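Long-range contact in putative dehydrogenase (Pseudomonas fluorescens, PDB 6UUG), which oxidises methanesulfinate as the flavin-dependent monooxygenase component of a two-component system in bacterial sulfur assimilation: residues T242-L254 with A317-L331. Residues are numbered along the deposited sequence; the frame is centred on the assembly and turned at random.
Sequences TPFACLRPLIAQL and AAALLDEAWAKGPNL
G328 CA sits over the centre of the F244 ring, 3.6 Å from its centroid and 14° off the normal, a CH-pi contact beside the C-terminal end of helix 294-327. The site joins two nearly antiparallel helices of the C-terminal helical bundle of an acyl-CoA dehydrogenase-type fold, 247-254 and 317-327, whose axes come no closer than 11.3 Å. Positive phi at G328 turns the chain back across F244, and P329 N sits over the same face, nearer the rim. With CG anti to the backbone N (chi1 -175°), the F244 ring also presents its edge to the face of W325, centroids 5.1 Å apart and planes at 54°. Replacing F244 by an alanine is likely to strip G328 CA of its ring and W325 of an aromatic neighbour, opening a gap beside G328 and P329. L247 meets L331 tip to tip, CD2 to CD2 at 3.7 Å; farther along the helices, I251 CD1 reaches W325 CZ3. L321 CD2 fits between I251 CG1 and L254 CD2; W85 and L89 of helix 85-96 adjoin this end. No direct hydrogen bond links the segments; one water accepts from F244 N at 3.0 Å and donates to P329 O and L331 O, each 2.9 Å away.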
loop_
_atom_site.group_PDB
_atom_site.type_symbol
_atom_site.label_atom_id
_atom_site.label_comp_id
_atom_site.label_asym_id
_atom_site.label_seq_id
_atom_site.Cartn_x
_atom_site.Cartn_y
_atom_site.Cartn_z
ATOM N N THR A 242 21.689 -28.330 19.912
ATOM C CA THR A 242 22.352 -27.138 20.430
ATOM C C THR A 242 21.998 -25.914 19.584
ATOM O O THR A 242 21.566 -26.059 18.434
ATOM C CB THR A 242 23.865 -27.313 20.418
ATOM O OG1 THR A 242 24.328 -27.371 19.058
ATOM C CG2 THR A 242 24.272 -28.590 21.152
ATOM N N PRO A 243 22.208 -24.698 20.122
ATOM C CA PRO A 243 22.046 -23.489 19.294
ATOM C C PRO A 243 22.828 -23.523 17.992
ATOM O O PRO A 243 22.315 -23.099 16.942
ATOM C CB PRO A 243 22.553 -22.368 20.216
ATOM C CG PRO A 243 22.269 -22.853 21.589
ATOM C CD PRO A 243 22.459 -24.364 21.538
ATOM N N PHE A 244 24.070 -24.013 18.033
ATOM C CA PHE A 244 24.871 -24.141 16.817
ATOM C C PHE A 244 24.200 -25.075 15.812
ATOM O O PHE A 244 24.062 -24.732 14.629
ATOM C CB PHE A 244 26.282 -24.617 17.199
ATOM C CG PHE A 244 27.257 -24.691 16.049
ATOM C CD1 PHE A 244 27.537 -23.575 15.276
ATOM C CD2 PHE A 244 27.927 -25.881 15.769
ATOM C CE1 PHE A 244 28.439 -23.645 14.225
ATOM C CE2 PHE A 244 28.833 -25.953 14.735
ATOM C CZ PHE A 244 29.093 -24.836 13.961
ATOM N N ALA A 245 23.759 -26.257 16.259
ATOM C CA ALA A 245 23.006 -27.132 15.367
ATOM C C ALA A 245 21.759 -26.434 14.836
ATOM O O ALA A 245 21.360 -26.638 13.681
ATOM C CB ALA A 245 22.621 -28.428 16.086
ATOM N N CYS A 246 21.127 -25.616 15.673
ATOM C CA CYS A 246 19.923 -24.887 15.289
ATOM C C CYS A 246 20.208 -23.753 14.318
ATOM O O CYS A 246 19.269 -23.042 13.931
ATOM C CB CYS A 246 19.217 -24.359 16.536
ATOM S SG CYS A 246 18.362 -25.695 17.476
ATOM N N LEU A 247 21.460 -23.560 13.896
ATOM C CA LEU A 247 21.689 -22.664 12.767
ATOM C C LEU A 247 21.210 -23.250 11.449
ATOM O O LEU A 247 21.037 -22.500 10.486
ATOM C CB LEU A 247 23.167 -22.310 12.628
ATOM C CG LEU A 247 23.814 -21.419 13.677
ATOM C CD1 LEU A 247 25.305 -21.296 13.338
ATOM C CD2 LEU A 247 23.164 -20.050 13.816
ATOM N N ARG A 248 20.987 -24.563 11.374
ATOM C CA ARG A 248 20.633 -25.166 10.089
ATOM C C ARG A 248 19.385 -24.546 9.469
ATOM O O ARG A 248 19.433 -24.168 8.287
ATOM C CB ARG A 248 20.478 -26.685 10.257
ATOM C CG ARG A 248 20.495 -27.467 8.941
ATOM C CD ARG A 248 19.139 -27.628 8.307
ATOM N NE ARG A 248 19.271 -28.394 7.075
ATOM C CZ ARG A 248 18.330 -28.523 6.146
ATOM N NH1 ARG A 248 17.145 -27.942 6.293
ATOM N NH2 ARG A 248 18.584 -29.240 5.060
ATOM N N PRO A 249 18.255 -24.415 10.168
ATOM C CA PRO A 249 17.099 -23.776 9.516
ATOM C C PRO A 249 17.339 -22.313 9.184
ATOM O O PRO A 249 16.752 -21.806 8.220
ATOM C CB PRO A 249 15.970 -23.949 10.546
ATOM C CG PRO A 249 16.676 -24.104 11.862
ATOM C CD PRO A 249 17.930 -24.864 11.536
ATOM N N LEU A 250 18.188 -21.628 9.950
ATOM C CA LEU A 250 18.466 -20.222 9.681
ATOM C C LEU A 250 19.299 -20.064 8.412
ATOM O O LEU A 250 19.096 -19.113 7.646
ATOM C CB LEU A 250 19.154 -19.587 10.892
ATOM C CG LEU A 250 18.402 -19.693 12.225
ATOM C CD1 LEU A 250 19.103 -18.886 13.308
ATOM C CD2 LEU A 250 16.961 -19.189 12.042
ATOM N N ILE A 251 20.250 -20.976 8.183
ATOM C CA ILE A 251 20.977 -20.990 6.918
ATOM C C ILE A 251 20.011 -21.213 5.755
ATOM O O ILE A 251 20.096 -20.544 4.721
ATOM C CB ILE A 251 22.091 -22.053 6.955
ATOM C CG1 ILE A 251 23.177 -21.624 7.950
ATOM C CG2 ILE A 251 22.689 -22.268 5.553
ATOM C CD1 ILE A 251 24.100 -22.784 8.366
ATOM N N ALA A 252 19.072 -22.145 5.909
ATOM C CA ALA A 252 18.067 -22.357 4.864
ATOM C C ALA A 252 17.258 -21.087 4.600
ATOM O O ALA A 252 17.094 -20.678 3.445
ATOM C CB ALA A 252 17.145 -23.518 5.247
ATOM N N GLN A 253 16.747 -20.453 5.664
ATOM C CA GLN A 253 15.958 -19.230 5.513
ATOM C C GLN A 253 16.763 -18.113 4.862
ATOM O O GLN A 253 16.253 -17.404 3.989
ATOM C CB GLN A 253 15.442 -18.768 6.874
ATOM C CG GLN A 253 14.407 -19.709 7.478
ATOM C CD GLN A 253 13.063 -19.593 6.779
ATOM O OE1 GLN A 253 12.557 -18.487 6.583
ATOM N NE2 GLN A 253 12.488 -20.734 6.377
ATOM N N LEU A 254 18.019 -17.929 5.282
ATOM C CA LEU A 254 18.827 -16.868 4.689
ATOM C C LEU A 254 19.264 -17.209 3.262
ATOM O O LEU A 254 19.515 -16.296 2.466
ATOM C CB LEU A 254 20.038 -16.569 5.600
ATOM C CG LEU A 254 20.832 -15.296 5.275
ATOM C CD1 LEU A 254 19.921 -14.093 5.206
ATOM C CD2 LEU A 254 21.932 -15.052 6.321
ATOM N N ALA A 317 21.996 -9.524 8.162
ATOM C CA ALA A 317 21.772 -10.902 8.596
ATOM C C ALA A 317 22.936 -11.809 8.223
ATOM O O ALA A 317 23.306 -12.710 8.995
ATOM C CB ALA A 317 20.471 -11.434 7.981
ATOM N N ALA A 318 23.528 -11.599 7.044
ATOM C CA ALA A 318 24.642 -12.446 6.636
ATOM C C ALA A 318 25.845 -12.236 7.547
ATOM O O ALA A 318 26.508 -13.204 7.922
ATOM C CB ALA A 318 25.015 -12.177 5.177
ATOM N N ALA A 319 26.134 -10.988 7.922
ATOM C CA ALA A 319 27.240 -10.738 8.851
ATOM C C ALA A 319 26.987 -11.393 10.204
ATOM O O ALA A 319 27.902 -11.976 10.806
ATOM C CB ALA A 319 27.458 -9.234 9.012
ATOM N N LEU A 320 25.758 -11.295 10.712
ATOM C CA LEU A 320 25.433 -11.935 11.980
ATOM C C LEU A 320 25.562 -13.449 11.883
ATOM O O LEU A 320 25.953 -14.093 12.862
ATOM C CB LEU A 320 24.020 -11.556 12.439
ATOM C CG LEU A 320 23.779 -10.103 12.855
ATOM C CD1 LEU A 320 22.294 -9.871 13.095
ATOM C CD2 LEU A 320 24.558 -9.802 14.126
ATOM N N LEU A 321 25.232 -14.042 10.722
ATOM C CA LEU A 321 25.433 -15.479 10.573
ATOM C C LEU A 321 26.922 -15.825 10.631
ATOM O O LEU A 321 27.314 -16.788 11.308
ATOM C CB LEU A 321 24.816 -15.976 9.258
ATOM C CG LEU A 321 25.114 -17.420 8.847
ATOM C CD1 LEU A 321 24.720 -18.379 9.976
ATOM C CD2 LEU A 321 24.397 -17.793 7.524
ATOM N N ASP A 322 27.760 -15.052 9.930
ATOM C CA ASP A 322 29.212 -15.246 10.031
ATOM C C ASP A 322 29.652 -15.275 11.488
ATOM O O ASP A 322 30.392 -16.177 11.912
ATOM C CB ASP A 322 29.965 -14.127 9.294
ATOM C CG ASP A 322 29.959 -14.283 7.780
ATOM O OD1 ASP A 322 29.485 -15.318 7.272
ATOM O OD2 ASP A 322 30.450 -13.344 7.092
ATOM N N GLU A 323 29.202 -14.287 12.273
ATOM C CA GLU A 323 29.642 -14.165 13.664
ATOM C C GLU A 323 29.123 -15.321 14.511
ATOM O O GLU A 323 29.858 -15.865 15.345
ATOM C CB GLU A 323 29.202 -12.807 14.237
ATOM C CG GLU A 323 29.904 -11.620 13.563
ATOM C CD GLU A 323 29.285 -10.247 13.856
ATOM O OE1 GLU A 323 28.297 -10.151 14.627
ATOM O OE2 GLU A 323 29.797 -9.250 13.297
ATOM N N ALA A 324 27.874 -15.746 14.283
ATOM C CA ALA A 324 27.329 -16.877 15.032
ATOM C C ALA A 324 28.049 -18.175 14.686
ATOM O O ALA A 324 28.380 -18.966 15.581
ATOM C CB ALA A 324 25.821 -17.021 14.758
ATOM N N TRP A 325 28.260 -18.429 13.387
ATOM C CA TRP A 325 28.941 -19.644 12.951
ATOM C C TRP A 325 30.320 -19.751 13.590
ATOM O O TRP A 325 30.747 -20.841 13.998
ATOM C CB TRP A 325 29.065 -19.649 11.427
ATOM C CG TRP A 325 29.684 -20.883 10.870
ATOM C CD1 TRP A 325 31.025 -21.092 10.611
ATOM C CD2 TRP A 325 29.013 -22.094 10.511
ATOM N NE1 TRP A 325 31.210 -22.360 10.109
ATOM C CE2 TRP A 325 29.995 -22.997 10.046
ATOM C CE3 TRP A 325 27.675 -22.513 10.551
ATOM C CZ2 TRP A 325 29.678 -24.276 9.604
ATOM C CZ3 TRP A 325 27.362 -23.786 10.097
ATOM C CH2 TRP A 325 28.359 -24.654 9.636
ATOM N N ALA A 326 31.021 -18.623 13.695
ATOM C CA ALA A 326 32.381 -18.631 14.240
ATOM C C ALA A 326 32.427 -19.039 15.706
ATOM O O ALA A 326 33.495 -19.441 16.194
ATOM C CB ALA A 326 33.020 -17.255 14.064
ATOM N N LYS A 327 31.310 -18.947 16.428
ATOM C CA LYS A 327 31.295 -19.364 17.826
ATOM C C LYS A 327 31.184 -20.871 17.978
ATOM O O LYS A 327 31.518 -21.402 19.046
ATOM C CB LYS A 327 30.160 -18.664 18.576
ATOM C CG LYS A 327 30.320 -17.149 18.511
ATOM C CD LYS A 327 29.764 -16.440 19.717
ATOM C CE LYS A 327 30.033 -14.946 19.603
ATOM N NZ LYS A 327 29.665 -14.435 18.240
ATOM N N GLY A 328 30.749 -21.570 16.937
ATOM C CA GLY A 328 30.649 -23.007 16.972
ATOM C C GLY A 328 29.735 -23.485 18.078
ATOM O O GLY A 328 28.736 -22.840 18.425
ATOM N N PRO A 329 30.073 -24.640 18.660
ATOM C CA PRO A 329 29.242 -25.205 19.737
ATOM C C PRO A 329 29.083 -24.308 20.955
ATOM O O PRO A 329 28.192 -24.580 21.767
ATOM C CB PRO A 329 29.977 -26.503 20.095
ATOM C CG PRO A 329 30.649 -26.898 18.811
ATOM C CD PRO A 329 31.088 -25.599 18.182
ATOM N N ASN A 330 29.884 -23.250 21.101
ATOM C CA ASN A 330 29.708 -22.291 22.187
ATOM C C ASN A 330 28.625 -21.252 21.913
ATOM O O ASN A 330 28.446 -20.346 22.732
ATOM C CB ASN A 330 31.021 -21.569 22.468
ATOM C CG ASN A 330 32.090 -22.510 22.981
ATOM O OD1 ASN A 330 31.780 -23.530 23.598
ATOM N ND2 ASN A 330 33.349 -22.187 22.717
ATOM N N LEU A 331 27.924 -21.344 20.788
ATOM C CA LEU A 331 26.901 -20.357 20.454
ATOM C C LEU A 331 25.772 -20.379 21.482
ATOM O O LEU A 331 25.253 -21.445 21.830
ATOM C CB LEU A 331 26.359 -20.643 19.048
ATOM C CG LEU A 331 25.299 -19.667 18.501
ATOM C CD1 LEU A 331 25.863 -18.264 18.299
ATOM C CD2 LEU A 331 24.731 -20.201 17.198
HETATM O O HOH W 1 25.523 -24.075 20.677
#